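Local coordinates for Myo-inositol dehydrogenase (Corynebacterium glutamicum, PDB 3EUW), which probably catalyses the NAD+-dependent oxidation of myo-inositol, as a tetrameric member of the Gfo/Idh/MocA oxidoreductase family with a Rossmann fold, at residues F275-F278 / L279-Y282. Numbering follows the deposited sequence.
Sequences FNFF and LERY
The F275 ring carries CB of E280 over one face, a CH-pi contact with CB 4.2 Å from the ring centroid and 23° off the ring normal; at its edge, in the ring plane, sits a water. The loop 275-277 leads here into the one-turn helix 278-281, with F277 at the N-cap. The F277 ring takes ND2 of N276 on one face, offset toward the rim, and OE1 of E280 at an edge, 3.6 Å from F277 CD2. CG of R281 stands over the centre of one face of the Y282 ring. The carbonyl O of F277 accepts a straight bond from R281 N (3.1 Å, 170°) and a weak, bent one from E280 N. One residue on, Y282 N donates to F278 O at 2.9 Å, and Y282, where helical geometry ends, is in turn the N-cap of helix 283-299. With CG anti to its carbonyl carbon (chi1 -61°), E280 reaches back beside F277, crossing F275 at about a right angle. Beyond, R281 NH1 forms a salt bridge with D128 and Y282 OH a hydrogen bond with Q239, while both side chains pack on F131 of helix 129-139. The water ties the carboxylate to the backbone before the cap: it accepts from N276 N at 3.0 Å and donates to E280 OE1 at 2.8 Å.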
loop_
_atom_site.group_PDB
_atom_site.type_symbol
_atom_site.label_atom_id
_atom_site.label_comp_id
_atom_site.label_asym_id
_atom_site.label_seq_id
_atom_site.Cartn_x
_atom_site.Cartn_y
_atom_site.Cartn_z
ATOM N N PHE A 275 -15.570 -1.326 3.475
ATOM C CA PHE A 275 -16.881 -1.794 3.916
ATOM C C PHE A 275 -17.718 -0.659 4.500
ATOM O O PHE A 275 -17.226 0.172 5.273
ATOM C CB PHE A 275 -16.747 -2.926 4.930
ATOM C CG PHE A 275 -16.501 -4.264 4.304
ATOM C CD1 PHE A 275 -17.306 -4.712 3.260
ATOM C CD2 PHE A 275 -15.470 -5.082 4.758
ATOM C CE1 PHE A 275 -17.087 -5.955 2.678
ATOM C CE2 PHE A 275 -15.244 -6.326 4.185
ATOM C CZ PHE A 275 -16.052 -6.764 3.143
ATOM N N ASN A 276 -18.989 -0.638 4.116
ATOM C CA ASN A 276 -19.914 0.399 4.534
ATOM C C ASN A 276 -20.765 0.046 5.746
ATOM O O ASN A 276 -21.246 0.933 6.442
ATOM C CB ASN A 276 -20.850 0.743 3.373
ATOM C CG ASN A 276 -21.673 1.983 3.646
ATOM O OD1 ASN A 276 -21.193 3.105 3.467
ATOM N ND2 ASN A 276 -22.909 1.792 4.103
ATOM N N PHE A 277 -20.959 -1.244 5.987
ATOM C CA PHE A 277 -21.793 -1.689 7.094
ATOM C C PHE A 277 -21.005 -2.416 8.178
ATOM O O PHE A 277 -20.124 -3.240 7.893
ATOM C CB PHE A 277 -22.907 -2.584 6.555
ATOM C CG PHE A 277 -23.760 -1.918 5.511
ATOM C CD1 PHE A 277 -24.599 -0.856 5.849
ATOM C CD2 PHE A 277 -23.715 -2.339 4.184
ATOM C CE1 PHE A 277 -25.386 -0.220 4.872
ATOM C CE2 PHE A 277 -24.494 -1.711 3.203
ATOM C CZ PHE A 277 -25.330 -0.651 3.550
ATOM N N PHE A 278 -21.330 -2.107 9.425
ATOM C CA PHE A 278 -20.631 -2.712 10.545
ATOM C C PHE A 278 -20.718 -4.233 10.524
ATOM O O PHE A 278 -19.738 -4.908 10.814
ATOM C CB PHE A 278 -21.161 -2.143 11.870
ATOM C CG PHE A 278 -22.606 -2.461 12.146
ATOM C CD1 PHE A 278 -22.970 -3.679 12.718
ATOM C CD2 PHE A 278 -23.606 -1.542 11.827
ATOM C CE1 PHE A 278 -24.311 -3.980 12.967
ATOM C CE2 PHE A 278 -24.951 -1.833 12.073
ATOM C CZ PHE A 278 -25.304 -3.051 12.642
ATOM N N LEU A 279 -21.875 -4.767 10.142
ATOM C CA LEU A 279 -22.062 -6.215 10.114
ATOM C C LEU A 279 -21.060 -6.890 9.187
ATOM O O LEU A 279 -20.637 -8.013 9.438
ATOM C CB LEU A 279 -23.499 -6.559 9.695
ATOM C CG LEU A 279 -23.918 -6.373 8.233
ATOM C CD1 LEU A 279 -23.548 -7.625 7.446
ATOM C CD2 LEU A 279 -25.427 -6.130 8.141
ATOM N N GLU A 280 -20.670 -6.202 8.123
ATOM C CA GLU A 280 -19.706 -6.760 7.186
ATOM C C GLU A 280 -18.271 -6.599 7.681
ATOM O O GLU A 280 -17.463 -7.530 7.603
ATOM C CB GLU A 280 -19.817 -6.078 5.823
ATOM C CG GLU A 280 -21.146 -6.210 5.121
ATOM C CD GLU A 280 -21.094 -5.608 3.723
ATOM O OE1 GLU A 280 -20.806 -4.391 3.606
ATOM O OE2 GLU A 280 -21.328 -6.352 2.742
ATOM N N ARG A 281 -17.948 -5.407 8.163
ATOM C CA ARG A 281 -16.605 -5.138 8.652
ATOM C C ARG A 281 -16.267 -6.066 9.803
ATOM O O ARG A 281 -15.161 -6.583 9.887
ATOM C CB ARG A 281 -16.485 -3.683 9.120
ATOM C CG ARG A 281 -15.167 -3.376 9.826
ATOM C CD ARG A 281 -13.956 -3.667 8.932
ATOM N NE ARG A 281 -12.710 -3.498 9.662
ATOM C CZ ARG A 281 -12.262 -4.335 10.595
ATOM N NH1 ARG A 281 -12.954 -5.422 10.920
ATOM N NH2 ARG A 281 -11.124 -4.080 11.217
ATOM N N TYR A 282 -17.240 -6.299 10.677
ATOM C CA TYR A 282 -17.012 -7.133 11.839
ATOM C C TYR A 282 -17.569 -8.550 11.794
ATOM O O TYR A 282 -17.859 -9.143 12.830
ATOM C CB TYR A 282 -17.506 -6.390 13.086
ATOM C CG TYR A 282 -16.642 -5.184 13.373
ATOM C CD1 TYR A 282 -15.268 -5.329 13.560
ATOM C CD2 TYR A 282 -17.181 -3.896 13.397
ATOM C CE1 TYR A 282 -14.447 -4.227 13.759
ATOM C CE2 TYR A 282 -16.369 -2.779 13.598
ATOM C CZ TYR A 282 -15.004 -2.953 13.777
ATOM O OH TYR A 282 -14.201 -1.857 13.964
HETATM O O HOH W 1 -20.015 -2.300 1.853
#